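Local coordinates for protein alpha-glucosidase (Bacteroides thetaiotaomicron, PDB 5XFM) that hydrolyses glycosides as a family 97 glycoside hydrolase, acting as both a beta-L-arabinopyranosidase and an alpha-galactosidase, at residues A[348-351]-A[352-356]; A[308-311]-A[312-315]; A[389-392]-A[393-396]. The protein carries 1 engineered substitution. One frame throughout, in Å; residues are numbered along the deposited sequence.

Contact 1 of 3, residues A[348-351]-A[352-356]; sequences VEYA and RDKGV
Y350 and K354, one helical turn apart, are brought together by their torsions: the tyrosine ring swings out with CG opposite its own backbone N (chi1 180°), and the lysine chain bends at chi2 and again at chi4, which folds its ammonium end back to the ring. K354 NZ comes to 3.3 Å from Y350 CE1. It makes an off-centre cation-pi contact with the ring, 33° off the normal. K354 CE lies beside the CZ-OH end of the tyrosine, and CG sits over a ring face near the rim. The same K354 NZ forms a salt bridge with D353 OD2 at 3.3 Å, its hydrogen bond weak, so the ammonium charge is probably offset by both the ring and the carboxylate. Y350 OH is held by D319 of helix 311-324, which fixes the far end of the ring.

Round the helix, R352 runs alongside V348, pointing the same way, and R352 NH1 rests 3.9 Å from V348 CG1. V348 O takes R352 N at 2.9 Å and also a water, which reaches on to V356 O and so bridges the last turn to the departing chain. On the buried side, A351 CB packs against V356 CG1; I318 and L358 also touch A351, from helix 311-324 and strand 357-363.

The helix stops where V356 N returns to A351 O at 2.7 Å, approaching from above the carbonyl plane, and G355 N bonds to R352 O at 3.0 Å. G355 makes the reversal with positive phi (73°), the C-prime residue of a Schellman motif, here ending helix 341-353 just before strand 357-363 of the TIM-barrel-like domain.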
loop_
_atom_site.group_PDB
_atom_site.type_symbol
_atom_site.label_atom_id
_atom_site.label_comp_id
_atom_site.label_asym_id
_atom_site.label_seq_id
_atom_site.Cartn_x
_atom_site.Cartn_y
_atom_site.Cartn_z
ATOM N N VAL A 348 -19.278 -3.085 -24.208
ATOM C CA VAL A 348 -18.575 -4.299 -23.789
ATOM C C VAL A 348 -18.348 -5.227 -24.978
ATOM O O VAL A 348 -17.261 -5.784 -25.147
ATOM C CB VAL A 348 -19.345 -5.055 -22.676
ATOM C CG1 VAL A 348 -18.758 -6.436 -22.444
ATOM C CG2 VAL A 348 -19.356 -4.251 -21.373
ATOM N N GLU A 349 -19.385 -5.405 -25.790
ATOM C CA GLU A 349 -19.291 -6.226 -26.996
ATOM C C GLU A 349 -18.210 -5.688 -27.943
ATOM O O GLU A 349 -17.381 -6.440 -28.470
ATOM C CB GLU A 349 -20.646 -6.281 -27.684
ATOM C CG GLU A 349 -21.608 -7.218 -26.988
ATOM C CD GLU A 349 -23.025 -7.081 -27.496
ATOM O OE1 GLU A 349 -23.389 -5.978 -27.964
ATOM O OE2 GLU A 349 -23.782 -8.071 -27.400
ATOM N N TYR A 350 -18.230 -4.374 -28.143
ATOM C CA TYR A 350 -17.260 -3.709 -29.001
ATOM C C TYR A 350 -15.841 -3.939 -28.477
ATOM O O TYR A 350 -14.941 -4.293 -29.238
ATOM C CB TYR A 350 -17.555 -2.208 -29.079
ATOM C CG TYR A 350 -16.586 -1.439 -29.951
ATOM C CD1 TYR A 350 -16.738 -1.411 -31.334
ATOM C CD2 TYR A 350 -15.507 -0.764 -29.395
ATOM C CE1 TYR A 350 -15.851 -0.714 -32.138
ATOM C CE2 TYR A 350 -14.613 -0.072 -30.189
ATOM C CZ TYR A 350 -14.790 -0.047 -31.561
ATOM O OH TYR A 350 -13.903 0.642 -32.355
ATOM N N ALA A 351 -15.653 -3.750 -27.172
ATOM C CA ALA A 351 -14.358 -3.985 -26.534
ATOM C C ALA A 351 -13.885 -5.427 -26.696
ATOM O O ALA A 351 -12.702 -5.680 -26.955
ATOM C CB ALA A 351 -14.421 -3.619 -25.058
ATOM N N ARG A 352 -14.806 -6.373 -26.527
ATOM C CA ARG A 352 -14.470 -7.791 -26.652
ATOM C C ARG A 352 -14.038 -8.139 -28.076
ATOM O O ARG A 352 -13.121 -8.931 -28.277
ATOM C CB ARG A 352 -15.650 -8.676 -26.238
ATOM C CG ARG A 352 -15.391 -10.162 -26.460
ATOM C CD ARG A 352 -16.267 -11.060 -25.593
ATOM N NE ARG A 352 -16.148 -10.724 -24.177
ATOM C CZ ARG A 352 -17.133 -10.228 -23.437
ATOM N NH1 ARG A 352 -18.336 -10.051 -23.963
ATOM N NH2 ARG A 352 -16.927 -9.950 -22.157
ATOM N N ASP A 353 -14.692 -7.538 -29.066
ATOM C CA ASP A 353 -14.309 -7.779 -30.454
ATOM C C ASP A 353 -12.900 -7.240 -30.739
ATOM O O ASP A 353 -12.238 -7.668 -31.685
ATOM C CB ASP A 353 -15.326 -7.162 -31.417
ATOM C CG ASP A 353 -14.953 -7.380 -32.875
ATOM O OD1 ASP A 353 -14.791 -8.554 -33.274
ATOM O OD2 ASP A 353 -14.813 -6.385 -33.618
ATOM N N LYS A 354 -12.452 -6.288 -29.927
ATOM C CA LYS A 354 -11.117 -5.714 -30.082
ATOM C C LYS A 354 -10.104 -6.353 -29.123
ATOM O O LYS A 354 -8.959 -5.907 -29.029
ATOM C CB LYS A 354 -11.158 -4.195 -29.862
ATOM C CG LYS A 354 -12.138 -3.439 -30.753
ATOM C CD LYS A 354 -11.653 -3.364 -32.191
ATOM C CE LYS A 354 -12.622 -2.582 -33.057
ATOM N NZ LYS A 354 -13.955 -3.248 -33.119
ATOM N N GLY A 355 -10.526 -7.399 -28.417
ATOM C CA GLY A 355 -9.657 -8.083 -27.469
ATOM C C GLY A 355 -9.427 -7.272 -26.205
ATOM O O GLY A 355 -8.351 -7.316 -25.612
ATOM N N VAL A 356 -10.461 -6.548 -25.785
ATOM C CA VAL A 356 -10.394 -5.653 -24.636
ATOM C C VAL A 356 -11.559 -5.945 -23.691
ATOM O O VAL A 356 -12.682 -6.180 -24.136
ATOM C CB VAL A 356 -10.457 -4.159 -25.071
ATOM C CG1 VAL A 356 -10.623 -3.240 -23.863
ATOM C CG2 VAL A 356 -9.227 -3.771 -25.879
HETATM O O HOH W 1 -15.295 -6.706 -23.164
#

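Contact 2 of 3, residues A[308-311]-A[312-315]; sequences SINY and DDQV
N310 and D313 are joined by two hydrogen bonds at the start of helix 311-324, both using the asparagine side chain. N310 OD1 receives D313 N at 3.1 Å and nearly straight (166°), the capping bond. In return N310 ND2 gives its N-H, within its own amide plane, to D313 OD2 at 2.8 Å, meeting that oxygen from above the carboxylate plane. With CG tucked between backbone N and carbonyl carbon (chi1 56°), the asparagine amide lies back over the first turn, in position for both bonds. D313 OD1 is taken by R316 and R500, so this buried carboxylate is gripped at both oxygens.

A third bond made by a side chain runs to the backbone: the Q314 chain bends at chi2 to bring NE2 to S308 O at 2.8 Å. N310 N meets that same carbonyl from the opposite face, closing an inverse gamma turn centred on I309. S300 OG is a further partner of Q314 NE2.

Among backbone bonds, Q314 N to N310 O is 3.2 Å and V315 N to Y311 O is 2.9 Å, the first rungs of the helix.

Round the Y311 ring the contacts are mixed. The apolar one puts CE1 3.5 Å from V315 CG2. Of the polar groups, D312 OD1 stands at the ring edge, its carboxylate plane 83° from the ring plane. From helix 341-353, R343 makes a cation-pi contact with the ring and S346 hydrogen-bonds to its OH.

The N310 OD1 to D313 N bond makes this an asparagine N-cap, opening the first long helix after strand 295-299 of the TIM-barrel-like domain.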
loop_
_atom_site.group_PDB
_atom_site.type_symbol
_atom_site.label_atom_id
_atom_site.label_comp_id
_atom_site.label_asym_id
_atom_site.label_seq_id
_atom_site.Cartn_x
_atom_site.Cartn_y
_atom_site.Cartn_z
ATOM N N SER A 308 -14.912 13.128 -20.861
ATOM C CA SER A 308 -14.617 11.911 -21.613
ATOM C C SER A 308 -15.617 10.782 -21.350
ATOM O O SER A 308 -15.610 9.757 -22.038
ATOM C CB SER A 308 -13.207 11.436 -21.289
ATOM O OG SER A 308 -13.089 11.145 -19.909
ATOM N N ILE A 309 -16.486 10.975 -20.367
ATOM C CA ILE A 309 -17.432 9.928 -19.999
ATOM C C ILE A 309 -18.639 9.959 -20.926
ATOM O O ILE A 309 -19.711 10.462 -20.577
ATOM C CB ILE A 309 -17.875 10.058 -18.533
ATOM C CG1 ILE A 309 -16.638 10.140 -17.643
ATOM C CG2 ILE A 309 -18.733 8.870 -18.127
ATOM C CD1 ILE A 309 -15.775 8.896 -17.702
ATOM N N ASN A 310 -18.427 9.429 -22.126
ATOM C CA ASN A 310 -19.467 9.288 -23.137
ATOM C C ASN A 310 -19.089 8.133 -24.052
ATOM O O ASN A 310 -17.942 7.697 -24.055
ATOM C CB ASN A 310 -19.649 10.583 -23.941
ATOM C CG ASN A 310 -18.360 11.047 -24.595
ATOM O OD1 ASN A 310 -17.959 10.529 -25.637
ATOM N ND2 ASN A 310 -17.706 12.029 -23.985
ATOM N N TYR A 311 -20.051 7.650 -24.834
ATOM C CA TYR A 311 -19.857 6.459 -25.659
ATOM C C TYR A 311 -18.648 6.548 -26.597
ATOM O O TYR A 311 -17.818 5.640 -26.629
ATOM C CB TYR A 311 -21.127 6.175 -26.473
ATOM C CG TYR A 311 -21.154 4.801 -27.109
ATOM C CD1 TYR A 311 -20.543 4.566 -28.334
ATOM C CD2 TYR A 311 -21.772 3.732 -26.471
ATOM C CE1 TYR A 311 -20.560 3.309 -28.913
ATOM C CE2 TYR A 311 -21.793 2.471 -27.043
ATOM C CZ TYR A 311 -21.184 2.269 -28.265
ATOM O OH TYR A 311 -21.197 1.021 -28.840
ATOM N N ASP A 312 -18.537 7.642 -27.340
ATOM C CA ASP A 312 -17.542 7.741 -28.408
ATOM C C ASP A 312 -16.106 7.843 -27.896
ATOM O O ASP A 312 -15.194 7.242 -28.464
ATOM C CB ASP A 312 -17.850 8.952 -29.301
ATOM C CG ASP A 312 -19.117 8.771 -30.122
ATOM O OD1 ASP A 312 -19.589 7.619 -30.266
ATOM O OD2 ASP A 312 -19.643 9.783 -30.628
ATOM N N ASP A 313 -15.907 8.595 -26.820
ATOM C CA ASP A 313 -14.584 8.702 -26.214
ATOM C C ASP A 313 -14.155 7.373 -25.613
ATOM O O ASP A 313 -12.980 7.004 -25.664
ATOM C CB ASP A 313 -14.571 9.790 -25.143
ATOM C CG ASP A 313 -14.607 11.189 -25.734
ATOM O OD1 ASP A 313 -14.088 11.378 -26.853
ATOM O OD2 ASP A 313 -15.164 12.096 -25.083
ATOM N N GLN A 314 -15.114 6.641 -25.062
ATOM C CA GLN A 314 -14.814 5.322 -24.517
ATOM C C GLN A 314 -14.484 4.366 -25.653
ATOM O O GLN A 314 -13.647 3.491 -25.495
ATOM C CB GLN A 314 -15.982 4.799 -23.685
ATOM C CG GLN A 314 -16.230 5.586 -22.389
ATOM C CD GLN A 314 -14.958 5.895 -21.622
ATOM O OE1 GLN A 314 -14.189 4.995 -21.296
ATOM N NE2 GLN A 314 -14.749 7.170 -21.299
ATOM N N VAL A 315 -15.123 4.549 -26.804
ATOM C CA VAL A 315 -14.756 3.792 -27.997
ATOM C C VAL A 315 -13.306 4.101 -28.355
ATOM O O VAL A 315 -12.518 3.207 -28.666
ATOM C CB VAL A 315 -15.667 4.109 -29.203
ATOM C CG1 VAL A 315 -15.057 3.564 -30.500
ATOM C CG2 VAL A 315 -17.059 3.537 -28.990
#

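Contact 3 of 3, residues A[389-392]-A[393-396]; sequences MKWL and QSLG
The last turns of helix 382-395 bond regularly, Q393 N to M389 O and S394 N to K390 O both at 2.9 Å, until G396 takes up positive phi (91°) and the chain leaves the helix.

The main side-chain meeting is between W391 and L395. L395 CD1 lies over one face of the indole, offset toward the rim and 3.5 Å from W391 CZ2, while L395 CG stands over the five-membered ring, 4.3 Å from its centroid, in a CH-pi contact. The indole is laid back along the helix toward this leucine because W391 CG is anti to the backbone N (chi1 175°). H341 also meets the ring, and Y362 of strand 357-363 touches it.

S394 folds its hydroxyl inward: OG donates to W391 O at 2.7 Å, so the hydroxyl proton is used within its own helix. L395 N reaches that same carbonyl at 2.9 Å, so W391 O serves two donors.

On the buried side, M389 and L392 both pack against I400 of strand 399-403, and M389 also touches helix 410-425.

At the end, G396 N makes weak bonds to L392 O and Q393 O, and the following amide also turns back to L392 O. This is a Schellman motif with G396 as C-prime, closing the helix of a beta-alpha-beta unit that joins strands 357-363 and 399-403.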
loop_
_atom_site.group_PDB
_atom_site.type_symbol
_atom_site.label_atom_id
_atom_site.label_comp_id
_atom_site.label_asym_id
_atom_site.label_seq_id
_atom_site.Cartn_x
_atom_site.Cartn_y
_atom_site.Cartn_z
ATOM N N MET A 389 -23.975 -7.073 -9.607
ATOM C CA MET A 389 -22.851 -7.938 -9.956
ATOM C C MET A 389 -23.269 -9.103 -10.857
ATOM O O MET A 389 -22.475 -9.596 -11.662
ATOM C CB MET A 389 -22.179 -8.459 -8.681
ATOM C CG MET A 389 -21.265 -7.439 -8.000
ATOM S SD MET A 389 -20.575 -7.982 -6.407
ATOM C CE MET A 389 -19.665 -6.511 -5.930
ATOM N N LYS A 390 -24.506 -9.555 -10.693
ATOM C CA LYS A 390 -25.110 -10.503 -11.622
ATOM C C LYS A 390 -25.170 -9.890 -13.016
ATOM O O LYS A 390 -24.814 -10.542 -14.010
ATOM C CB LYS A 390 -26.516 -10.901 -11.158
ATOM C CG LYS A 390 -27.185 -11.929 -12.049
ATOM C CD LYS A 390 -27.438 -13.226 -11.293
ATOM C CE LYS A 390 -28.431 -14.125 -12.030
ATOM N NZ LYS A 390 -29.729 -13.454 -12.321
ATOM N N TRP A 391 -25.651 -8.648 -13.090
ATOM C CA TRP A 391 -25.655 -7.937 -14.375
ATOM C C TRP A 391 -24.234 -7.835 -14.960
ATOM O O TRP A 391 -24.010 -8.174 -16.132
ATOM C CB TRP A 391 -26.274 -6.544 -14.227
ATOM C CG TRP A 391 -26.220 -5.706 -15.475
ATOM C CD1 TRP A 391 -26.995 -5.851 -16.594
ATOM C CD2 TRP A 391 -25.365 -4.579 -15.726
ATOM N NE1 TRP A 391 -26.666 -4.892 -17.527
ATOM C CE2 TRP A 391 -25.671 -4.098 -17.018
ATOM C CE3 TRP A 391 -24.372 -3.931 -14.986
ATOM C CZ2 TRP A 391 -25.015 -3.004 -17.582
ATOM C CZ3 TRP A 391 -23.717 -2.845 -15.546
ATOM C CH2 TRP A 391 -24.043 -2.393 -16.832
ATOM N N LEU A 392 -23.282 -7.388 -14.139
ATOM C CA LEU A 392 -21.889 -7.248 -14.569
ATOM C C LEU A 392 -21.358 -8.541 -15.153
ATOM O O LEU A 392 -20.799 -8.545 -16.252
ATOM C CB LEU A 392 -20.974 -6.819 -13.407
ATOM C CG LEU A 392 -20.819 -5.358 -12.946
ATOM C CD1 LEU A 392 -22.121 -4.665 -12.776
ATOM C CD2 LEU A 392 -20.054 -5.268 -11.647
ATOM N N GLN A 393 -21.566 -9.638 -14.426
ATOM C CA GLN A 393 -21.060 -10.936 -14.835
ATOM C C GLN A 393 -21.723 -11.440 -16.106
ATOM O O GLN A 393 -21.064 -12.007 -16.981
ATOM C CB GLN A 393 -21.278 -11.956 -13.724
ATOM C CG GLN A 393 -20.606 -13.284 -13.975
ATOM C CD GLN A 393 -20.882 -14.269 -12.868
ATOM O OE1 GLN A 393 -21.899 -14.172 -12.181
ATOM N NE2 GLN A 393 -19.968 -15.210 -12.670
ATOM N N SER A 394 -23.030 -11.233 -16.203
ATOM C CA SER A 394 -23.762 -11.588 -17.412
ATOM C C SER A 394 -23.218 -10.814 -18.622
ATOM O O SER A 394 -23.197 -11.331 -19.740
ATOM C CB SER A 394 -25.260 -11.327 -17.225
ATOM O OG SER A 394 -25.563 -9.950 -17.366
ATOM N N LEU A 395 -22.770 -9.580 -18.401
ATOM C CA LEU A 395 -22.138 -8.827 -19.481
ATOM C C LEU A 395 -20.708 -9.281 -19.748
ATOM O O LEU A 395 -20.196 -9.130 -20.853
ATOM C CB LEU A 395 -22.143 -7.328 -19.175
ATOM C CG LEU A 395 -23.460 -6.583 -19.376
ATOM C CD1 LEU A 395 -23.179 -5.114 -19.641
ATOM C CD2 LEU A 395 -24.246 -7.198 -20.523
ATOM N N GLY A 396 -20.054 -9.835 -18.736
ATOM C CA GLY A 396 -18.665 -10.219 -18.893
ATOM C C GLY A 396 -17.689 -9.117 -18.503
ATOM O O GLY A 396 -16.531 -9.132 -18.920
#

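How the contacts relate
From the N terminus the order is contact 2, contact 1, contact 3; each is confined to a short continuous stretch at a helix end, and none nests in or crosses another. Contact 2 turns the loop after helix 300-304 into helix 311-324, contact 1 finishes helix 341-353 ahead of strand 357-363, and contact 3 finishes helix 382-395 ahead of strand 399-403. These three helices follow strands 295-299, 328-331 and 357-363 in turn, within the TIM-barrel-like domain. Contact 1 touches both others: Y350 OH packs on V315 CG1 of contact 2, and V348 and R352 lie against the L395-G396 backbone of contact 3. Contacts 2 and 3 do not touch, their nearest atoms about 11 Å apart.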